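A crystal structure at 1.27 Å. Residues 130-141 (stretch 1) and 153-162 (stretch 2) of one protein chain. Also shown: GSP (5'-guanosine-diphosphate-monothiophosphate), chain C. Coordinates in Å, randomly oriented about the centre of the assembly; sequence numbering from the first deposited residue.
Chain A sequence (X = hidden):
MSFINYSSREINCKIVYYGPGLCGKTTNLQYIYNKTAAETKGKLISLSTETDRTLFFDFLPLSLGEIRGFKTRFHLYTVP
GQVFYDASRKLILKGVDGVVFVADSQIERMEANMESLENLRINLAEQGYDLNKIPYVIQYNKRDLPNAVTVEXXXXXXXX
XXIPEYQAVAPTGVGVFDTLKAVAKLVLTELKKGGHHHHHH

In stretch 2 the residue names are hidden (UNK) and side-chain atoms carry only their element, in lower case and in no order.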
# COMPACT_ATOMS: atom_id res chain seq x y z
N ASP A 130 -0.01 15.13 3.09
CA ASP A 130 1.15 15.11 3.98
C ASP A 130 1.33 13.69 4.51
O ASP A 130 0.44 13.17 5.19
CB ASP A 130 0.94 16.09 5.15
CG ASP A 130 2.11 16.14 6.12
OD1 ASP A 130 3.09 15.38 5.97
OD2 ASP A 130 2.07 16.98 7.05
N LEU A 131 2.47 13.06 4.20
CA LEU A 131 2.74 11.70 4.67
C LEU A 131 2.67 11.58 6.19
O LEU A 131 2.34 10.51 6.72
CB LEU A 131 4.11 11.22 4.17
CG LEU A 131 4.52 9.80 4.53
CD1 LEU A 131 3.47 8.81 4.06
CD2 LEU A 131 5.87 9.47 3.93
N ASN A 132 2.99 12.67 6.90
CA ASN A 132 3.01 12.63 8.36
C ASN A 132 1.63 12.49 8.97
O ASN A 132 1.52 12.08 10.13
CB ASN A 132 3.63 13.91 8.91
CG ASN A 132 5.09 14.04 8.60
OD1 ASN A 132 5.76 13.05 8.31
ND2 ASN A 132 5.61 15.26 8.67
N LYS A 133 0.58 12.83 8.23
CA LYS A 133 -0.77 12.83 8.75
C LYS A 133 -1.62 11.67 8.27
O LYS A 133 -2.54 11.25 8.98
CB LYS A 133 -1.47 14.13 8.34
CG LYS A 133 -0.83 15.37 8.91
CD LYS A 133 -1.72 16.57 8.67
CE LYS A 133 -0.98 17.70 7.96
NZ LYS A 133 -0.72 18.83 8.89
N ILE A 134 -1.34 11.13 7.10
CA ILE A 134 -2.19 10.14 6.44
C ILE A 134 -2.03 8.78 7.12
O ILE A 134 -0.95 8.46 7.63
CB ILE A 134 -1.86 10.10 4.94
CG1 ILE A 134 -2.95 9.40 4.12
CG2 ILE A 134 -0.54 9.41 4.71
CD1 ILE A 134 -2.67 9.42 2.62
N PRO A 135 -3.08 7.96 7.16
CA PRO A 135 -2.89 6.55 7.55
C PRO A 135 -1.77 5.90 6.76
O PRO A 135 -1.77 5.93 5.52
CB PRO A 135 -4.25 5.93 7.23
CG PRO A 135 -5.21 7.08 7.50
CD PRO A 135 -4.51 8.28 6.94
N TYR A 136 -0.81 5.31 7.47
CA TYR A 136 0.45 4.90 6.85
C TYR A 136 1.08 3.80 7.68
O TYR A 136 1.25 3.94 8.89
CB TYR A 136 1.38 6.13 6.75
CG TYR A 136 2.81 5.82 6.40
CD1 TYR A 136 3.11 4.92 5.40
CD2 TYR A 136 3.86 6.43 7.07
CE1 TYR A 136 4.42 4.61 5.08
CE2 TYR A 136 5.19 6.14 6.75
CZ TYR A 136 5.44 5.22 5.75
OH TYR A 136 6.73 4.87 5.39
N VAL A 137 1.43 2.71 7.02
CA VAL A 137 2.09 1.55 7.63
C VAL A 137 3.26 1.18 6.76
O VAL A 137 3.19 1.30 5.53
CB VAL A 137 1.11 0.37 7.76
CG1 VAL A 137 1.80 -0.90 8.26
CG2 VAL A 137 -0.08 0.76 8.65
N ILE A 138 4.34 0.74 7.38
CA ILE A 138 5.53 0.30 6.65
C ILE A 138 5.73 -1.20 6.83
O ILE A 138 5.55 -1.75 7.93
CB ILE A 138 6.80 1.10 7.05
CG1 ILE A 138 7.95 0.76 6.08
CG2 ILE A 138 7.19 0.87 8.48
CD1 ILE A 138 9.05 1.84 6.05
N GLN A 139 6.10 -1.86 5.74
CA GLN A 139 6.36 -3.29 5.71
C GLN A 139 7.81 -3.54 5.33
O GLN A 139 8.28 -3.03 4.31
CB GLN A 139 5.44 -3.95 4.70
CG GLN A 139 5.57 -5.46 4.66
CD GLN A 139 4.75 -6.09 3.57
OE1 GLN A 139 5.24 -6.31 2.46
NE2 GLN A 139 3.49 -6.38 3.87
N TYR A 140 8.51 -4.32 6.14
CA TYR A 140 9.88 -4.74 5.83
C TYR A 140 9.78 -6.12 5.19
O TYR A 140 9.73 -7.13 5.88
CB TYR A 140 10.75 -4.75 7.08
CG TYR A 140 10.72 -3.47 7.89
CD1 TYR A 140 10.72 -2.22 7.28
CD2 TYR A 140 10.69 -3.52 9.28
CE1 TYR A 140 10.70 -1.04 8.05
CE2 TYR A 140 10.66 -2.37 10.04
CZ TYR A 140 10.67 -1.14 9.41
OH TYR A 140 10.64 0.04 10.15
N ASN A 141 9.72 -6.14 3.86
CA ASN A 141 9.49 -7.37 3.12
C ASN A 141 10.80 -8.07 2.81
O ASN A 141 11.90 -7.52 2.95
CB ASN A 141 8.68 -7.06 1.85
CG ASN A 141 8.14 -8.28 1.18
OD1 ASN A 141 7.72 -9.24 1.85
ND2 ASN A 141 8.14 -8.29 -0.14
N UNK A 153 17.84 -2.15 12.01
CA UNK A 153 18.44 -1.23 11.05
C UNK A 153 17.42 -0.71 10.04
O UNK A 153 17.50 0.45 9.61
c UNK A 153 21.67 -3.31 10.65
c UNK A 153 20.80 -2.16 11.19
c UNK A 153 19.61 -1.91 10.33
o UNK A 153 22.59 -3.70 11.37
o UNK A 153 21.41 -3.82 9.54
N UNK A 154 16.45 -1.54 9.65
CA UNK A 154 15.37 -1.07 8.78
C UNK A 154 14.58 0.05 9.46
O UNK A 154 14.27 1.07 8.83
s UNK A 154 15.36 -2.80 5.82
c UNK A 154 14.42 -2.21 8.44
c UNK A 154 15.00 -3.28 7.53
c UNK A 154 13.74 -2.74 5.12
N UNK A 155 14.28 -0.13 10.75
CA UNK A 155 13.52 0.87 11.49
C UNK A 155 14.32 2.16 11.60
O UNK A 155 13.78 3.26 11.38
c UNK A 155 13.21 0.32 12.88
c UNK A 155 12.47 1.29 13.78
n UNK A 155 13.58 -1.63 16.21
c UNK A 155 12.27 0.71 15.18
c UNK A 155 12.40 -1.73 15.60
n UNK A 155 11.76 -0.66 15.13
n UNK A 155 11.83 -2.92 15.49
N UNK A 156 15.60 2.06 11.92
CA UNK A 156 16.40 3.27 12.03
C UNK A 156 16.55 3.98 10.70
O UNK A 156 16.63 5.21 10.66
c UNK A 156 17.76 2.94 12.65
c UNK A 156 19.03 2.13 14.66
n UNK A 156 20.23 1.24 16.64
c UNK A 156 17.68 2.54 14.11
c UNK A 156 18.94 1.78 16.13
N UNK A 157 16.60 3.23 9.59
CA UNK A 157 16.78 3.86 8.29
C UNK A 157 15.48 4.44 7.73
O UNK A 157 15.52 5.45 7.03
c UNK A 157 17.32 2.83 7.30
N UNK A 158 14.33 3.80 7.99
CA UNK A 158 13.11 4.08 7.24
C UNK A 158 11.91 4.45 8.08
O UNK A 158 10.88 4.81 7.50
c UNK A 158 12.72 2.87 6.37
c UNK A 158 13.75 2.45 5.32
c UNK A 158 13.93 3.48 4.22
c UNK A 158 13.37 1.09 4.73
N UNK A 159 11.97 4.35 9.40
CA UNK A 159 10.80 4.57 10.25
C UNK A 159 11.15 5.48 11.41
O UNK A 159 11.07 5.11 12.58
c UNK A 159 8.85 3.44 11.39
o UNK A 159 8.25 4.52 11.33
c UNK A 159 10.21 3.26 10.76
n UNK A 159 8.34 2.38 12.00
N UNK A 160 11.49 6.72 11.08
CA UNK A 160 11.95 7.66 12.09
C UNK A 160 10.82 8.09 13.03
O UNK A 160 11.09 8.48 14.17
c UNK A 160 14.53 7.46 10.51
c UNK A 160 13.77 8.57 10.58
n UNK A 160 14.33 9.48 9.70
n UNK A 160 15.53 7.70 9.60
c UNK A 160 12.56 8.89 11.41
c UNK A 160 15.38 8.93 9.12
N UNK A 161 9.57 8.04 12.57
CA UNK A 161 8.43 8.46 13.36
C UNK A 161 7.72 7.32 14.08
O UNK A 161 6.66 7.53 14.67
c UNK A 161 7.41 9.20 12.49
c UNK A 161 7.86 10.54 11.95
n UNK A 161 5.68 9.11 9.81
n UNK A 161 6.60 11.23 9.88
c UNK A 161 6.12 10.19 9.19
n UNK A 161 6.10 10.24 7.87
c UNK A 161 6.67 11.30 11.35
N UNK A 162 8.27 6.10 14.01
CA UNK A 162 7.72 4.94 14.69
C UNK A 162 6.23 4.75 14.41
O UNK A 162 5.40 4.53 15.30
n UNK A 162 10.22 5.74 16.88
c UNK A 162 9.49 4.70 16.48
c UNK A 162 8.03 4.96 16.19
o UNK A 162 9.98 3.58 16.32
PG GSP C . 7.07 -3.34 -9.59
O3B GSP C . 7.41 -4.51 -8.47
S1G GSP C . 8.49 -3.37 -10.81
O2G GSP C . 5.68 -3.71 -10.17
O3G GSP C . 6.96 -2.03 -8.80
PB GSP C . 6.56 -5.12 -7.28
O1B GSP C . 6.82 -4.36 -6.03
O2B GSP C . 5.14 -5.27 -7.67
PA GSP C . 6.64 -8.01 -7.19
O1A GSP C . 5.62 -8.16 -6.16
O2A GSP C . 6.27 -8.33 -8.57
O3A GSP C . 7.28 -6.55 -7.12
O5' GSP C . 7.89 -8.87 -6.70
C5' GSP C . 9.09 -8.88 -7.46
C4' GSP C . 9.85 -10.18 -7.23
O4' GSP C . 10.22 -10.29 -5.84
C3' GSP C . 9.01 -11.39 -7.55
O3' GSP C . 9.82 -12.39 -8.16
C2' GSP C . 8.51 -11.91 -6.20
O2' GSP C . 8.23 -13.27 -6.13
C1' GSP C . 9.70 -11.50 -5.32
N9 GSP C . 9.38 -11.32 -3.91
C8 GSP C . 8.38 -10.54 -3.42
N7 GSP C . 8.37 -10.61 -2.08
C5 GSP C . 9.38 -11.46 -1.71
C6 GSP C . 9.82 -11.92 -0.48
O6 GSP C . 9.34 -11.60 0.64
N1 GSP C . 10.87 -12.79 -0.51
C2 GSP C . 11.47 -13.19 -1.67
N2 GSP C . 12.49 -14.03 -1.61
N3 GSP C . 11.05 -12.76 -2.88
C4 GSP C . 10.01 -11.91 -2.86
O HOH W 1 8.58 6.15 7.02

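Position 153 carries three carbons in a row, the last holding two oxygens, and its side chain makes no contact with stretch 1. A carboxylate after two methylenes is Glu153.

Position 154 has two carbons, a sulfur and a final carbon, unbranched. Its CB sits 3.7 Å from the centroid of the Tyr140 ring, almost on the ring normal, a CH-pi contact over the face. This is Met154. The chain folds through three m rotamers, bringing CE to 3.7 Å from Tyr140 CD1.

At position 155 three carbons lead to a nitrogen, then to a carbon with two more nitrogens, and the CA lies 3.3 Å from Tyr140 OH. That guanidinium makes Arg155. Its NE and NH2 are hydrogen-bonded elsewhere in the structure.

Position 156, four carbons ending in nitrogen and pointing away from the strand, is Lys156. Position 157 has one carbon, directed sideways and without contact, and is Ala157.

Position 158 shows four carbons forked at the second, and its CB meets Ile138 CD1 at 3.8 Å; hence Leu158. Its backbone O receives a hydrogen bond of 2.7 Å from the O of water 1, which also hydrogen-bonds Tyr136 OH at 2.8 Å.

Position 159 has two carbons, the second bearing two further atoms, one oxygen and one nitrogen. Its CB approaches Tyr140 OH to 3.3 Å. The amide is Asn159, the first residue to leave helical geometry, and its ND2 comes within 4.0 Å of Ile138 CG2.

Position 160 places one carbon before a five-membered ring of three carbons and two nitrogens, out of reach of stretch 1: His160.

Position 161 repeats the three carbons, nitrogen and branched carbon with two nitrogens, and its nitrogen-bearing end reaches Asn132, so it is Arg161. NE gives Asn132 OD1 a short but weak hydrogen bond, 2.5 Å with a 121° angle at the hydrogen. One guanidinium face lies against Asn132 CA; NH1 reaches the edge of the Tyr136 ring, 4.2 Å from CD2.

Position 162, two carbons ending in one oxygen and one nitrogen, makes no contact with stretch 1 and is Asn162. It closes a type I turn begun at Asn159, its N bonding Asn159 O at 3.3 Å.

The contact works by alternation on the strand: Tyr136, Ile138 and Tyr140 point toward stretch 2, while Gln139 and Asn141 point away, the latter donating from ND2 to N7 of GSP at 3.0 Å. Tyr140 packs on the helix, Ile138 meets its end, and water bridges Tyr136 to the backbone there. Beyond the turn's start, one long arginine extends the contact to the loop before the strand.

Stretch 2 (153-162) EMRKALNHRN
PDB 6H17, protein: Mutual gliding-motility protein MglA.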